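Local coordinates for putative transcription protein (Pseudomonas aeruginosa PAO1, PDB 4GCV) that probably binds DNA through an HxlR-type helix-turn-helix and acts as a putative oxidative-stress sensing transcriptional regulator, at the interface of chains A and B. Coordinates in Å, arbitrary orientation; residue numbers count along the deposited sequence, not the author numbering. Chains: chain A/B, Putative transcription protein.

The interface of chains A and B. Residues chain A 115-116, 120; chain B 129, 133, 135, 139.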
# COMPACT_ATOMS: atom_id res chain seq x y z
N GLU A 115 0.84 -13.75 -13.42
CA GLU A 115 -0.48 -14.19 -13.87
C GLU A 115 -0.66 -15.62 -13.41
O GLU A 115 0.20 -16.46 -13.67
CB GLU A 115 -0.65 -14.14 -15.39
CG GLU A 115 -2.06 -14.61 -15.78
CD GLU A 115 -2.34 -14.70 -17.28
OE1 GLU A 115 -1.41 -14.97 -18.07
OE2 GLU A 115 -3.54 -14.52 -17.65
N ARG A 116 -1.76 -15.90 -12.72
CA ARG A 116 -1.93 -17.24 -12.16
C ARG A 116 -1.94 -18.35 -13.21
O ARG A 116 -1.36 -19.40 -12.99
CB ARG A 116 -3.15 -17.31 -11.25
CG ARG A 116 -2.99 -18.34 -10.14
CD ARG A 116 -4.33 -18.58 -9.46
NE ARG A 116 -4.93 -17.31 -9.03
CZ ARG A 116 -4.74 -16.74 -7.84
NH1 ARG A 116 -3.95 -17.30 -6.91
NH2 ARG A 116 -5.34 -15.59 -7.56
N ARG A 120 3.62 -16.06 -15.91
CA ARG A 120 4.05 -14.80 -16.52
C ARG A 120 4.08 -13.65 -15.53
O ARG A 120 3.07 -13.35 -14.90
CB ARG A 120 3.16 -14.41 -17.71
CG ARG A 120 3.76 -14.66 -19.07
CD ARG A 120 2.68 -15.07 -20.09
NE ARG A 120 3.13 -15.04 -21.48
CZ ARG A 120 3.12 -16.09 -22.30
NH1 ARG A 120 2.70 -17.28 -21.88
NH2 ARG A 120 3.54 -15.94 -23.55
N LEU B 129 1.14 -7.58 -18.55
CA LEU B 129 2.17 -8.58 -18.77
C LEU B 129 3.21 -8.12 -19.79
O LEU B 129 3.06 -7.07 -20.43
CB LEU B 129 1.50 -9.89 -19.21
CG LEU B 129 0.43 -10.35 -18.21
CD1 LEU B 129 -0.10 -11.73 -18.53
CD2 LEU B 129 0.95 -10.29 -16.76
N ARG B 133 -0.68 -7.99 -23.15
CA ARG B 133 -1.97 -8.30 -22.53
C ARG B 133 -2.15 -7.72 -21.12
O ARG B 133 -1.20 -7.67 -20.32
CB ARG B 133 -2.12 -9.82 -22.45
CG ARG B 133 -3.55 -10.40 -22.35
CD ARG B 133 -3.64 -11.85 -22.98
NE ARG B 133 -2.46 -12.67 -22.65
CZ ARG B 133 -2.22 -13.23 -21.46
NH1 ARG B 133 -3.09 -13.12 -20.47
NH2 ARG B 133 -1.10 -13.91 -21.25
N VAL B 135 -4.49 -8.17 -17.68
CA VAL B 135 -5.44 -8.98 -16.93
C VAL B 135 -5.86 -8.35 -15.59
O VAL B 135 -5.15 -7.52 -15.03
CB VAL B 135 -4.90 -10.40 -16.65
CG1 VAL B 135 -4.64 -11.14 -17.96
CG2 VAL B 135 -3.64 -10.33 -15.77
N GLN B 139 -6.85 -12.24 -11.17
CA GLN B 139 -6.22 -13.27 -11.98
C GLN B 139 -4.71 -13.43 -11.77
O GLN B 139 -4.08 -14.26 -12.42
CB GLN B 139 -6.52 -13.01 -13.45
CG GLN B 139 -7.76 -13.71 -13.95
CD GLN B 139 -7.96 -13.47 -15.41
OE1 GLN B 139 -8.99 -12.91 -15.80
NE2 GLN B 139 -6.99 -13.89 -16.23
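A:Glu115 reaches across to B:Arg133 in a salt bridge that illustrates how an interface can combine a charged pair with an apolar floor. The site is part of a two-fold interface between two copies of one protein, probably the homodimer in which HxlR-type regulators usually act. The glutamate chain runs out extended, CG anti to the backbone N (chi1 -180°), which carries the carboxylate over the side chains of B:Leu129 and B:Val135 to the guanidinium beyond them. There NH1 of B:Arg133 donates to OE2 of A:Glu115 at 3.2 Å, approaching on the syn side but 34° out of the carboxylate plane. OE2 itself lies nearly in the guanidinium plane, so the arginine meets the acid with its edge, and the two flat groups are turned 29° from each other. OE1 of A:Glu115 is held more loosely, by weak hydrogen bonds from NH1 and from NH2 of B:Arg133, the latter at 3.4 Å. The grip is therefore forked but lopsided. A bend at chi3 in B:Arg133 turns its guanidinium towards the acid.

The closer packing lies along the glutamate stem and carboxylate. CD1 of B:Leu129 is 4.0 Å from CB of A:Glu115 and 3.9 Å from its CD, the two side chains crossing at about a right angle, and CG1 of B:Val135 comes to 3.6 Å from OE2 of A:Glu115. Next to this, the backbone N of A:Arg116 donates to the carbonyl O of B:Gln139 at 2.9 Å, a nearly straight bond that fixes the main chains where the glutamate sets out.

The looser margin is formed by A:Arg120, whose CD stays 4.1 Å from NH2 of B:Arg133. The two guanidinium groups are steeply inclined to each other; the nearby carboxylate probably eases their like charges. The side chain of A:Arg116 also contributes little, as its bond is made by the backbone.

In the fold, A:Glu115 ends strand 111-115, facing the end of strand 122-129, strand 134-136 and the 3-10 helix 137-139 of chain B; the two-fold axis repeats the arrangement with the chains exchanged.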